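Local coordinates for hypothetical protein TM1553 (Thermotoga maritima, PDB 1VRM) that belongs to the ApbE family and, like characterised relatives, probably uses FAD to attach FMN covalently to target flavoproteins, at residues A[34-37]-A[43-46]; A[50-55]-A[189-194]; A[57-60]-A[66-69]; A[91-96]-A[141-146]; A[303-306]-A[312-315]. One frame throughout, in Å; residues are numbered along the deposited sequence.

Contact 1: residues A[34-37]-A[43-46]; sequences VSSQ and TIAE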
loop_
_atom_site.group_PDB
_atom_site.type_symbol
_atom_site.label_atom_id
_atom_site.label_comp_id
_atom_site.label_asym_id
_atom_site.label_seq_id
_atom_site.Cartn_x
_atom_site.Cartn_y
_atom_site.Cartn_z
ATOM N N VAL A 34 18.795 -4.340 -9.851
ATOM C CA VAL A 34 19.913 -3.837 -9.058
ATOM C C VAL A 34 21.203 -3.910 -9.841
ATOM O O VAL A 34 21.476 -4.871 -10.545
ATOM C CB VAL A 34 19.973 -4.457 -7.626
ATOM C CG1 VAL A 34 20.285 -5.925 -7.652
ATOM C CG2 VAL A 34 20.908 -3.648 -6.741
ATOM N N SER A 35 22.009 -2.857 -9.665
ATOM C CA SER A 35 23.392 -2.824 -10.167
ATOM C C SER A 35 24.322 -2.457 -9.030
ATOM O O SER A 35 24.030 -1.563 -8.263
ATOM C CB SER A 35 23.519 -1.831 -11.301
ATOM O OG SER A 35 24.887 -1.664 -11.723
ATOM N N SER A 36 25.456 -3.157 -8.937
ATOM C CA SER A 36 26.504 -2.847 -7.970
ATOM C C SER A 36 27.825 -3.346 -8.510
ATOM O O SER A 36 27.869 -4.447 -9.044
ATOM C CB SER A 36 26.247 -3.474 -6.606
ATOM O OG SER A 36 27.340 -3.276 -5.701
ATOM N N GLN A 37 28.888 -2.551 -8.343
ATOM C CA GLN A 37 30.267 -3.010 -8.625
ATOM C C GLN A 37 30.950 -3.492 -7.364
ATOM O O GLN A 37 32.070 -4.001 -7.434
ATOM C CB GLN A 37 31.094 -1.865 -9.236
ATOM C CG GLN A 37 30.724 -1.542 -10.639
ATOM C CD GLN A 37 31.848 -0.753 -11.354
ATOM O OE1 GLN A 37 32.923 -0.499 -10.770
ATOM N NE2 GLN A 37 31.611 -0.395 -12.617
ATOM N N THR A 43 23.245 -11.274 -4.976
ATOM C CA THR A 43 23.247 -11.319 -3.506
ATOM C C THR A 43 22.318 -10.231 -2.923
ATOM O O THR A 43 21.478 -10.497 -2.075
ATOM C CB THR A 43 24.656 -11.145 -2.908
ATOM O OG1 THR A 43 25.502 -12.242 -3.314
ATOM C CG2 THR A 43 24.639 -11.065 -1.371
ATOM N N ILE A 44 22.486 -8.999 -3.393
ATOM C CA ILE A 44 21.599 -7.914 -2.945
ATOM C C ILE A 44 20.136 -8.247 -3.261
ATOM O O ILE A 44 19.260 -8.169 -2.402
ATOM C CB ILE A 44 21.971 -6.572 -3.601
ATOM C CG1 ILE A 44 23.446 -6.226 -3.299
ATOM C CG2 ILE A 44 20.981 -5.481 -3.189
ATOM C CD1 ILE A 44 23.990 -4.996 -3.939
ATOM N N ALA A 45 19.820 -8.685 -4.478
ATOM C CA ALA A 45 18.461 -9.052 -4.831
ATOM C C ALA A 45 17.890 -10.185 -3.976
ATOM O O ALA A 45 16.722 -10.176 -3.601
ATOM C CB ALA A 45 18.381 -9.376 -6.308
ATOM N N GLU A 46 18.694 -11.220 -3.736
ATOM C CA GLU A 46 18.257 -12.344 -2.892
ATOM C C GLU A 46 17.898 -11.856 -1.477
ATOM O O GLU A 46 16.864 -12.259 -0.941
ATOM C CB GLU A 46 19.340 -13.414 -2.805
ATOM C CG GLU A 46 19.071 -14.570 -1.797
ATOM C CD GLU A 46 17.766 -15.362 -1.972
ATOM O OE1 GLU A 46 17.301 -15.535 -3.136
ATOM O OE2 GLU A 46 17.239 -15.884 -0.915
#
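Branched aliphatic side chains do most of the work where Val-34 and Ser-36 meet Ile-44 and Ala-45. The two methyls of Val-34 divide between neighbouring helix residues: CG2 meets the CG2 branch of Ile-44 at 4.0 Å, while CG1 reaches the CB of Ala-45 at 4.2 Å. Val-34 was modelled in two conformers, and this split belongs to the one with chi1 at 67°, where CG1 sits between the backbone N and the carbonyl carbon. The longer branch of Ile-44 reaches beyond the valine, bringing its CD1 to within 3.8 Å of Ser-36 CB. The helix thus meets Val-34 at the strand's end and Ser-36 just beyond it, as expected of alternate residues on an extended backbone. This is the join between strand 28-35 and helix 41-58, a short beta-to-alpha connection whose opening helical turn packs against the end of the strand. A small alanine suits its place because Tyr-19 and Leu-21 of the neighbouring strand also press on it, and Ile-44 continues across to Ala-178 and Phe-181 of helix 166-181. No hydrogen bond crosses the contact. The polar business belongs to Ser-36 OG, held anti to its own N (chi1 174°): it is hydrogen-bonded to Asp-182 and to the backbone N of Lys-38 and Ile-39, consistent with holding the chain as it turns from strand to helix.

Contact 2: residues A[50-55]-A[189-194]; sequences EDMKRI and VEAGGD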
loop_
_atom_site.group_PDB
_atom_site.type_symbol
_atom_site.label_atom_id
_atom_site.label_comp_id
_atom_site.label_asym_id
_atom_site.label_seq_id
_atom_site.Cartn_x
_atom_site.Cartn_y
_atom_site.Cartn_z
ATOM N N GLU A 50 14.204 -12.027 0.209
ATOM C CA GLU A 50 13.983 -12.688 1.525
ATOM C C GLU A 50 13.229 -11.745 2.463
ATOM O O GLU A 50 12.300 -12.169 3.156
ATOM C CB GLU A 50 15.296 -13.093 2.157
ATOM C CG GLU A 50 15.991 -14.197 1.369
ATOM C CD GLU A 50 17.374 -14.545 1.971
ATOM O OE1 GLU A 50 17.755 -14.000 3.033
ATOM O OE2 GLU A 50 18.060 -15.355 1.322
ATOM N N ASP A 51 13.621 -10.481 2.494
ATOM C CA ASP A 51 12.917 -9.516 3.388
ATOM C C ASP A 51 11.459 -9.312 2.957
ATOM O O ASP A 51 10.550 -9.214 3.790
ATOM C CB ASP A 51 13.658 -8.212 3.432
ATOM C CG ASP A 51 13.242 -7.357 4.591
ATOM O OD1 ASP A 51 13.362 -7.858 5.722
ATOM O OD2 ASP A 51 12.818 -6.180 4.372
HETATM N N MSE A 52 11.235 -9.227 1.655
HETATM C CA MSE A 52 9.861 -9.041 1.145
HETATM C C MSE A 52 8.975 -10.215 1.552
HETATM O O MSE A 52 7.816 -10.026 1.975
HETATM C CB MSE A 52 9.839 -8.835 -0.370
HETATM C CG MSE A 52 10.431 -7.546 -0.723
HETATM SE SE MSE A 52 10.502 -7.470 -2.750
HETATM C CE MSE A 52 9.575 -5.701 -2.970
ATOM N N LYS A 53 9.517 -11.423 1.432
ATOM C CA LYS A 53 8.787 -12.615 1.859
ATOM C C LYS A 53 8.595 -12.641 3.371
ATOM O O LYS A 53 7.500 -12.970 3.858
ATOM C CB LYS A 53 9.459 -13.882 1.362
ATOM C CG LYS A 53 9.410 -14.011 -0.159
ATOM C CD LYS A 53 10.162 -15.229 -0.632
ATOM C CE LYS A 53 9.889 -15.471 -2.108
ATOM N NZ LYS A 53 8.451 -15.305 -2.443
ATOM N N ARG A 54 9.613 -12.263 4.114
ATOM C CA ARG A 54 9.529 -12.207 5.564
ATOM C C ARG A 54 8.359 -11.300 6.018
ATOM O O ARG A 54 7.540 -11.663 6.841
ATOM C CB ARG A 54 10.824 -11.669 6.128
ATOM C CG ARG A 54 10.843 -11.539 7.641
ATOM C CD ARG A 54 12.099 -10.873 8.133
ATOM N NE ARG A 54 12.135 -9.482 7.752
ATOM C CZ ARG A 54 11.477 -8.533 8.414
ATOM N NH1 ARG A 54 10.783 -8.851 9.518
ATOM N NH2 ARG A 54 11.532 -7.286 7.997
ATOM N N ILE A 55 8.306 -10.115 5.452
ATOM C CA ILE A 55 7.260 -9.116 5.741
ATOM C C ILE A 55 5.887 -9.688 5.315
ATOM O O ILE A 55 4.874 -9.490 5.984
ATOM C CB ILE A 55 7.574 -7.775 5.014
ATOM C CG1 ILE A 55 8.786 -7.174 5.673
ATOM C CG2 ILE A 55 6.334 -6.900 4.926
ATOM C CD1 ILE A 55 9.362 -6.064 4.873
ATOM N N VAL A 189 13.011 -1.238 -6.990
ATOM C CA VAL A 189 12.212 -2.381 -6.603
ATOM C C VAL A 189 10.754 -2.069 -6.861
ATOM O O VAL A 189 10.333 -0.930 -6.629
ATOM C CB VAL A 189 12.377 -2.718 -5.134
ATOM C CG1 VAL A 189 11.654 -4.019 -4.787
ATOM C CG2 VAL A 189 13.860 -2.805 -4.755
ATOM N N GLU A 190 10.005 -3.068 -7.286
ATOM C CA GLU A 190 8.596 -2.898 -7.651
ATOM C C GLU A 190 7.819 -4.016 -6.978
ATOM O O GLU A 190 8.296 -5.153 -6.897
ATOM C CB GLU A 190 8.458 -2.993 -9.159
ATOM C CG GLU A 190 7.110 -2.693 -9.696
ATOM C CD GLU A 190 7.089 -2.735 -11.222
ATOM O OE1 GLU A 190 8.169 -2.902 -11.832
ATOM O OE2 GLU A 190 5.984 -2.612 -11.798
ATOM N N ALA A 191 6.632 -3.669 -6.497
ATOM C CA ALA A 191 5.697 -4.664 -5.969
ATOM C C ALA A 191 4.327 -4.211 -6.375
ATOM O O ALA A 191 3.890 -3.126 -6.005
ATOM C CB ALA A 191 5.832 -4.803 -4.483
ATOM N N GLY A 192 3.676 -5.015 -7.190
ATOM C CA GLY A 192 2.318 -4.728 -7.620
ATOM C C GLY A 192 2.137 -3.305 -8.108
ATOM O O GLY A 192 1.180 -2.594 -7.713
ATOM N N GLY A 193 3.032 -2.848 -8.944
ATOM C CA GLY A 193 2.789 -1.446 -9.449
ATOM C C GLY A 193 3.022 -0.274 -8.442
ATOM O O GLY A 193 2.498 0.873 -8.555
ATOM N N ASP A 194 3.713 -0.588 -7.371
ATOM C CA ASP A 194 4.376 0.403 -6.505
ATOM C C ASP A 194 5.872 0.271 -6.786
ATOM O O ASP A 194 6.385 -0.841 -6.932
ATOM C CB ASP A 194 4.113 0.132 -5.047
ATOM C CG ASP A 194 2.608 0.269 -4.666
ATOM O OD1 ASP A 194 1.806 0.693 -5.530
ATOM O OD2 ASP A 194 2.270 -0.053 -3.502
#
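Val-189 meets the selenomethionine at Met-52 through its CG1 methyl, which lies anti to the backbone N (chi1 -173°). The 3.2 Å between Val-189 CG1 and Met-52 CE is shorter than normal van der Waals contact, and since Val-189 has two modelled conformers this closeness is doubtful; the SE atom stands at an ordinary 4.2 Å from the same CG1. The two side chains overlap head to tail, the Met-52 chain bending at chi3 (128°). Glu-190, next along the strand, turns its CB away from the helix. With Ala-191 the strand faces the helix again: its CB lies 4.1 Å from Met-52 CE, so one terminal methyl touches alternate strand residues. A type I' turn follows, with Gly-192 and Gly-193 at its centre; their positive phi values suit residues that have no CB. Ala-191 and Asp-194 close the turn with reciprocal backbone bonds, each 2.9 Å from N to O, forming a beta hairpin, and Asp-194 OD1 accepts from Thr-232 N. Segment 50-55 of helix 41-58 runs at only 30° to strand 189-191, the axes approaching to 12.0 Å, and a long side chain such as methionine can bridge that separation. Leu-171, Leu-26 and Val-30 also touch Met-52. The chemistry across the interface is therefore purely apolar, held by dispersion and by exclusion of water, while Arg-54 NE and NH2 both grip Asp-51 OD1 side-on within the helix, these two charges having second partners in Glu-84 and Arg-173 respectively.

Contact 3: residues A[57-60]-A[66-69]; sequences YKFS and SVVK
Phe-59 sets the edge of its ring against Val-68, whose CG2 lies near the ring plane, 3.9 Å from Phe-59 CD1, the two side chains crossing at about a right angle. Here helix 41-58 ends and helix 67-72 begins, and Ser-66 is the N-cap of the second helix. An aromatic ring suits the joint because it also reaches Leu-88 and Leu-162, while the aliphatic Lys-58 CG covers one ring face before its NZ goes on to salt bridges with Glu-84 and Asp-82. Val-67, modelled in two conformers, adds its CG1 alongside the ring in the one considered. Backbone polarity is settled between the helix ends: Val-67 N donates to Lys-58 O over 2.8 Å, with an N-H...O angle of 144° and the donor somewhat out of the carbonyl plane. Ser-66 is the pivot of the polar network. With its hydroxyl anti to the backbone N (chi1 169°), OG donates to Ser-60 O and accepts from Lys-69 N, 3.0 Å away, in an almost straight capping bond of 171°. Replacing the serine by alanine is likely to leave Lys-69 N at the start of the helix without its cap and Ser-60 O without its hydroxyl donor, freeing the turn to shift against the helix. Serine fits because one small hydroxyl can serve both roles. Ser-60 uses its own OG within the intervening loop, bonded to Thr-62 N and Asp-63 N. Its carbonyl O, 2.6 Å from Ser-66 OG, is met on a lone pair in the carbonyl plane.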
loop_
_atom_site.group_PDB
_atom_site.type_symbol
_atom_site.label_atom_id
_atom_site.label_comp_id
_atom_site.label_asym_id
_atom_site.label_seq_id
_atom_site.Cartn_x
_atom_site.Cartn_y
_atom_site.Cartn_z
ATOM N N TYR A 57 4.782 -12.720 5.408
ATOM C CA TYR A 57 4.255 -13.677 6.386
ATOM C C TYR A 57 4.061 -13.043 7.755
ATOM O O TYR A 57 3.068 -13.335 8.459
ATOM C CB TYR A 57 5.129 -14.920 6.459
ATOM C CG TYR A 57 5.174 -15.592 5.088
ATOM C CD1 TYR A 57 3.984 -15.857 4.404
ATOM C CD2 TYR A 57 6.364 -15.863 4.461
ATOM C CE1 TYR A 57 3.992 -16.418 3.133
ATOM C CE2 TYR A 57 6.381 -16.432 3.190
ATOM C CZ TYR A 57 5.194 -16.702 2.538
ATOM O OH TYR A 57 5.196 -17.270 1.273
ATOM N N LYS A 58 4.966 -12.144 8.131
ATOM C CA LYS A 58 4.916 -11.560 9.457
ATOM C C LYS A 58 3.706 -10.677 9.665
ATOM O O LYS A 58 3.171 -10.597 10.791
ATOM C CB LYS A 58 6.184 -10.762 9.745
ATOM C CG LYS A 58 6.211 -10.119 11.107
ATOM C CD LYS A 58 7.562 -9.566 11.465
ATOM C CE LYS A 58 7.521 -8.858 12.810
ATOM N NZ LYS A 58 8.865 -8.354 13.186
ATOM N N PHE A 59 3.316 -9.983 8.598
ATOM C CA PHE A 59 2.215 -9.021 8.677
ATOM C C PHE A 59 0.955 -9.505 7.955
ATOM O O PHE A 59 0.041 -8.731 7.748
ATOM C CB PHE A 59 2.700 -7.651 8.219
ATOM C CG PHE A 59 3.780 -7.109 9.106
ATOM C CD1 PHE A 59 3.526 -6.774 10.404
ATOM C CD2 PHE A 59 5.099 -7.038 8.679
ATOM C CE1 PHE A 59 4.562 -6.312 11.218
ATOM C CE2 PHE A 59 6.121 -6.574 9.516
ATOM C CZ PHE A 59 5.821 -6.201 10.771
ATOM N N SER A 60 0.877 -10.793 7.643
ATOM C CA SER A 60 -0.231 -11.399 6.951
ATOM C C SER A 60 -1.506 -11.407 7.779
ATOM O O SER A 60 -1.461 -11.521 9.005
ATOM C CB SER A 60 0.097 -12.875 6.623
ATOM O OG SER A 60 -1.023 -13.552 6.076
ATOM N N SER A 66 2.032 -14.984 11.526
ATOM C CA SER A 66 1.863 -13.557 11.505
ATOM C C SER A 66 1.644 -12.944 12.898
ATOM O O SER A 66 0.830 -13.410 13.687
ATOM C CB SER A 66 0.656 -13.178 10.633
ATOM O OG SER A 66 0.339 -11.818 10.799
ATOM N N VAL A 67 2.304 -11.832 13.142
ATOM C CA VAL A 67 2.084 -11.056 14.390
ATOM C C VAL A 67 0.745 -10.269 14.301
ATOM O O VAL A 67 0.126 -9.969 15.334
ATOM C CB VAL A 67 3.263 -10.097 14.626
ATOM C CG1 VAL A 67 3.294 -8.964 13.582
ATOM C CG2 VAL A 67 3.275 -9.594 16.028
ATOM N N VAL A 68 0.373 -9.833 13.106
ATOM C CA VAL A 68 -0.934 -9.227 12.888
ATOM C C VAL A 68 -2.029 -10.235 13.253
ATOM O O VAL A 68 -2.970 -9.879 13.957
ATOM C CB VAL A 68 -1.113 -8.725 11.429
ATOM C CG1 VAL A 68 -2.592 -8.445 11.067
ATOM C CG2 VAL A 68 -0.222 -7.529 11.240
ATOM N N LYS A 69 -1.929 -11.469 12.745
ATOM C CA LYS A 69 -2.907 -12.502 13.064
ATOM C C LYS A 69 -2.881 -12.732 14.568
ATOM O O LYS A 69 -3.962 -12.864 15.192
ATOM C CB LYS A 69 -2.650 -13.783 12.315
ATOM C CG LYS A 69 -3.692 -14.851 12.549
ATOM C CD LYS A 69 -3.594 -15.915 11.501
ATOM C CE LYS A 69 -4.269 -17.182 11.962
ATOM N NZ LYS A 69 -5.676 -16.929 12.248
#

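Contact 4: residues A[91-96]-A[141-146]; sequences AACAFA and KNVLFD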
loop_
_atom_site.group_PDB
_atom_site.type_symbol
_atom_site.label_atom_id
_atom_site.label_comp_id
_atom_site.label_asym_id
_atom_site.label_seq_id
_atom_site.Cartn_x
_atom_site.Cartn_y
_atom_site.Cartn_z
ATOM N N ALA A 91 2.702 3.658 12.842
ATOM C CA ALA A 91 2.742 4.445 11.606
ATOM C C ALA A 91 1.422 4.358 10.831
ATOM O O ALA A 91 0.913 5.342 10.334
ATOM C CB ALA A 91 3.890 4.050 10.755
ATOM N N ALA A 92 0.852 3.160 10.755
ATOM C CA ALA A 92 -0.392 2.973 10.043
ATOM C C ALA A 92 -1.497 3.763 10.737
ATOM O O ALA A 92 -2.305 4.433 10.106
ATOM C CB ALA A 92 -0.738 1.473 9.971
ATOM N N CYS A 93 -1.521 3.693 12.057
ATOM C CA CYS A 93 -2.504 4.503 12.794
ATOM C C CYS A 93 -2.234 6.014 12.623
ATOM O O CYS A 93 -3.173 6.774 12.530
ATOM C CB CYS A 93 -2.579 4.096 14.263
ATOM S SG CYS A 93 -3.272 2.420 14.441
ATOM N N ALA A 94 -0.976 6.427 12.502
ATOM C CA ALA A 94 -0.668 7.840 12.265
ATOM C C ALA A 94 -1.143 8.302 10.887
ATOM O O ALA A 94 -1.649 9.430 10.755
ATOM C CB ALA A 94 0.781 8.070 12.436
ATOM N N PHE A 95 -1.079 7.430 9.888
ATOM C CA PHE A 95 -1.697 7.771 8.589
ATOM C C PHE A 95 -3.214 7.845 8.648
ATOM O O PHE A 95 -3.824 8.621 7.934
ATOM C CB PHE A 95 -1.254 6.826 7.472
ATOM C CG PHE A 95 0.123 7.117 6.917
ATOM C CD1 PHE A 95 0.329 8.202 6.085
ATOM C CD2 PHE A 95 1.194 6.292 7.214
ATOM C CE1 PHE A 95 1.625 8.453 5.555
ATOM C CE2 PHE A 95 2.448 6.534 6.699
ATOM C CZ PHE A 95 2.667 7.637 5.895
ATOM N N ALA A 96 -3.834 6.976 9.445
ATOM C CA ALA A 96 -5.276 7.005 9.628
ATOM C C ALA A 96 -5.687 8.351 10.259
ATOM O O ALA A 96 -6.604 9.012 9.782
ATOM C CB ALA A 96 -5.742 5.854 10.447
ATOM N N LYS A 141 -9.094 4.248 16.011
ATOM C CA LYS A 141 -9.044 4.636 17.418
ATOM C C LYS A 141 -9.239 3.464 18.390
ATOM O O LYS A 141 -9.009 3.600 19.593
ATOM C CB LYS A 141 -10.037 5.764 17.703
ATOM C CG LYS A 141 -9.707 7.058 16.955
ATOM C CD LYS A 141 -10.823 8.092 17.152
ATOM C CE LYS A 141 -10.517 9.373 16.405
ATOM N NZ LYS A 141 -11.538 10.421 16.715
ATOM N N ASN A 142 -9.635 2.301 17.868
ATOM C CA ASN A 142 -9.803 1.084 18.654
ATOM C C ASN A 142 -8.500 0.327 18.852
ATOM O O ASN A 142 -8.484 -0.709 19.491
ATOM C CB ASN A 142 -10.847 0.190 18.009
ATOM C CG ASN A 142 -12.204 0.790 18.063
ATOM O OD1 ASN A 142 -12.771 1.002 19.162
ATOM N ND2 ASN A 142 -12.766 1.103 16.886
ATOM N N VAL A 143 -7.415 0.795 18.242
ATOM C CA VAL A 143 -6.092 0.204 18.503
ATOM C C VAL A 143 -5.393 1.021 19.567
ATOM O O VAL A 143 -5.127 2.223 19.347
ATOM C CB VAL A 143 -5.228 0.213 17.256
ATOM C CG1 VAL A 143 -3.903 -0.568 17.502
ATOM C CG2 VAL A 143 -6.022 -0.386 16.076
ATOM N N LEU A 144 -5.107 0.383 20.698
ATOM C CA LEU A 144 -4.495 1.057 21.859
ATOM C C LEU A 144 -3.058 0.607 21.998
ATOM O O LEU A 144 -2.716 -0.548 21.679
ATOM C CB LEU A 144 -5.247 0.710 23.133
ATOM C CG LEU A 144 -6.769 0.877 23.061
ATOM C CD1 LEU A 144 -7.406 0.603 24.413
ATOM C CD2 LEU A 144 -7.147 2.250 22.540
ATOM N N PHE A 145 -2.224 1.538 22.485
ATOM C CA PHE A 145 -0.785 1.342 22.579
ATOM C C PHE A 145 -0.299 1.521 23.997
ATOM O O PHE A 145 -0.749 2.425 24.688
ATOM C CB PHE A 145 -0.090 2.366 21.691
ATOM C CG PHE A 145 -0.402 2.198 20.242
ATOM C CD1 PHE A 145 0.277 1.270 19.512
ATOM C CD2 PHE A 145 -1.378 2.949 19.618
ATOM C CE1 PHE A 145 -0.006 1.074 18.155
ATOM C CE2 PHE A 145 -1.669 2.783 18.254
ATOM C CZ PHE A 145 -0.999 1.821 17.537
ATOM N N ASP A 146 0.640 0.662 24.384
ATOM C CA ASP A 146 1.389 0.753 25.631
ATOM C C ASP A 146 2.874 0.921 25.255
ATOM O O ASP A 146 3.599 -0.065 25.099
ATOM C CB ASP A 146 1.129 -0.512 26.428
ATOM C CG ASP A 146 1.941 -0.608 27.712
ATOM O OD1 ASP A 146 2.717 0.323 28.018
ATOM O OD2 ASP A 146 1.759 -1.641 28.401
#
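The ring of Phe-145 is met at its edge by the sulfur of Cys-93: SG lies nearly in the ring plane, 85° off the normal and 5.2 Å from the centroid. The nearest ring atom is CZ, 3.9 Å from SG, so the far end of the ring does the touching, in a Cys sulfur-aromatic contact of the in-plane kind. At such an edge the sulfur faces ring hydrogens, whose slight positive charge would probably suit its lone pairs. Val-143, two residues earlier on the same side of the strand, takes the same sulfur on its CB at 4.1 Å. Cys-93 stands on helix 83-98, with SG anti to its carbonyl carbon (chi1 -67°), and strand 143-146 is an outer strand of a small three-stranded antiparallel sheet; the contact lays that sheet against the helix. Cysteine suits the spot, being short and polarisable, so that one sulfur can touch both a branched and an aromatic residue. Ile-89 of the same helix touches both Val-143 and Phe-145, and Val-152 of strand 151-154 likewise touches both side chains. No hydrogen bond joins the helix to the strand here; Leu-144, between the two, instead pairs its backbone with Met-153.

Contact 5: residues A[303-306]-A[312-315]; sequences HLLI and AIER
With CG anti to the backbone N (chi1 178°), Leu-305 extends toward Ile-313, whose CG2 is likewise anti to its N and meets Leu-305 CG at 3.8 Å. Arg-315 takes the other course: chi1 of 68° tucks its CG between N and the carbonyl carbon, and a bend at chi2 (-131°) takes the chain past Leu-305, with Arg-315 CD 4.2 Å from Leu-305 CD1, on to a salt bridge with Glu-323. Strands 303-308 and 313-315 form a beta hairpin at the edge of the large antiparallel sheet, 313-315 being its outermost strand within the chain. Leu-305 and Arg-315 are a non-hydrogen-bonded pair, which sets their CB atoms 4.0 Å apart; Ile-306 and Glu-314 are the hydrogen-bonded one, with Ile-306 N 2.7 Å from Glu-314 O and Glu-314 N 2.9 Å from Ile-306 O, both nearly straight. Were this leucine cut back to alanine, Ile-313 CG2 would probably lose its apolar partner and Arg-315 CD its neighbouring methyl. Ile-306 and Glu-314 occupy the other face, against helix 272-296: beta-branched Ile-306 packs on Ala-286 and Val-294, and Glu-314 brushes Trp-290, its end leading away from the partner strand.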
loop_
_atom_site.group_PDB
_atom_site.type_symbol
_atom_site.label_atom_id
_atom_site.label_comp_id
_atom_site.label_asym_id
_atom_site.label_seq_id
_atom_site.Cartn_x
_atom_site.Cartn_y
_atom_site.Cartn_z
ATOM N N HIS A 303 2.157 13.845 -4.459
ATOM C CA HIS A 303 1.993 14.473 -5.725
ATOM C C HIS A 303 1.267 13.519 -6.607
ATOM O O HIS A 303 1.773 12.411 -6.861
ATOM C CB HIS A 303 3.372 14.866 -6.238
ATOM C CG HIS A 303 4.086 15.683 -5.209
ATOM N ND1 HIS A 303 3.662 16.952 -4.854
ATOM C CD2 HIS A 303 5.028 15.330 -4.299
ATOM C CE1 HIS A 303 4.359 17.363 -3.802
ATOM N NE2 HIS A 303 5.196 16.404 -3.451
ATOM N N LEU A 304 0.099 13.913 -7.118
ATOM C CA LEU A 304 -0.819 12.888 -7.594
ATOM C C LEU A 304 -1.480 13.062 -8.931
ATOM O O LEU A 304 -1.626 14.171 -9.460
ATOM C CB LEU A 304 -1.882 12.636 -6.586
ATOM C CG LEU A 304 -3.011 13.614 -6.443
ATOM C CD1 LEU A 304 -4.036 13.057 -5.465
ATOM C CD2 LEU A 304 -2.505 14.985 -5.993
ATOM N N LEU A 305 -1.905 11.922 -9.454
ATOM C CA LEU A 305 -2.702 11.839 -10.665
ATOM C C LEU A 305 -3.873 10.920 -10.355
ATOM O O LEU A 305 -3.657 9.789 -9.890
ATOM C CB LEU A 305 -1.890 11.231 -11.797
ATOM C CG LEU A 305 -2.583 11.030 -13.153
ATOM C CD1 LEU A 305 -1.598 10.953 -14.254
ATOM C CD2 LEU A 305 -3.386 9.741 -13.161
ATOM N N ILE A 306 -5.093 11.377 -10.622
ATOM C CA ILE A 306 -6.306 10.604 -10.395
ATOM C C ILE A 306 -6.958 10.300 -11.744
ATOM O O ILE A 306 -7.100 11.176 -12.573
ATOM C CB ILE A 306 -7.332 11.407 -9.559
ATOM C CG1 ILE A 306 -6.740 11.846 -8.230
ATOM C CG2 ILE A 306 -8.606 10.607 -9.376
ATOM C CD1 ILE A 306 -7.542 12.833 -7.511
ATOM N N ALA A 312 -11.533 10.381 -17.001
ATOM C CA ALA A 312 -10.930 11.707 -16.932
ATOM C C ALA A 312 -9.720 11.686 -16.010
ATOM O O ALA A 312 -9.778 11.100 -14.947
ATOM C CB ALA A 312 -11.914 12.710 -16.395
ATOM N N ILE A 313 -8.642 12.333 -16.434
ATOM C CA ILE A 313 -7.401 12.381 -15.669
ATOM C C ILE A 313 -7.239 13.769 -15.050
ATOM O O ILE A 313 -7.288 14.780 -15.761
ATOM C CB ILE A 313 -6.189 12.092 -16.575
ATOM C CG1 ILE A 313 -6.292 10.670 -17.103
ATOM C CG2 ILE A 313 -4.865 12.300 -15.846
ATOM C CD1 ILE A 313 -5.393 10.373 -18.255
ATOM N N GLU A 314 -7.051 13.815 -13.742
ATOM C CA GLU A 314 -6.796 15.047 -13.023
ATOM C C GLU A 314 -5.481 14.897 -12.275
ATOM O O GLU A 314 -5.274 13.925 -11.584
ATOM C CB GLU A 314 -7.901 15.318 -12.060
ATOM C CG GLU A 314 -9.256 15.430 -12.733
ATOM C CD GLU A 314 -9.383 16.599 -13.699
ATOM O OE1 GLU A 314 -8.521 17.513 -13.711
ATOM O OE2 GLU A 314 -10.403 16.602 -14.410
ATOM N N ARG A 315 -4.605 15.869 -12.402
ATOM C CA ARG A 315 -3.385 15.764 -11.644
ATOM C C ARG A 315 -2.947 17.090 -11.086
ATOM O O ARG A 315 -3.354 18.159 -11.551
ATOM C CB ARG A 315 -2.326 15.113 -12.460
ATOM C CG ARG A 315 -1.875 15.915 -13.567
ATOM C CD ARG A 315 -1.867 15.051 -14.854
ATOM N NE ARG A 315 -0.926 15.565 -15.826
ATOM C CZ ARG A 315 -1.203 16.425 -16.818
ATOM N NH1 ARG A 315 -0.226 16.808 -17.635
ATOM N NH2 ARG A 315 -2.400 16.953 -16.986
#

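Helix 41-58 threads contacts 1, 2 and 3 in turn: its start packs on strand 28-35, its middle on the adjacent strand 186-191 of the same sheet, and its end hands over to helix 67-72. Contacts 1 and 2, with centres about 15 Å apart, are buried and hydrocarbon-like, without bonds across; contact 3, partly buried, relies on backbone and hydroxyl bonds, as suits the joint between two helices. Contact 4 is also buried and bond-free, but uses sulfur and an aromatic edge to join a second, smaller sheet to helix 83-98. Contact 5 returns to the large sheet at its far side, where regular strand pairing and charged side chains mark a partly exposed border.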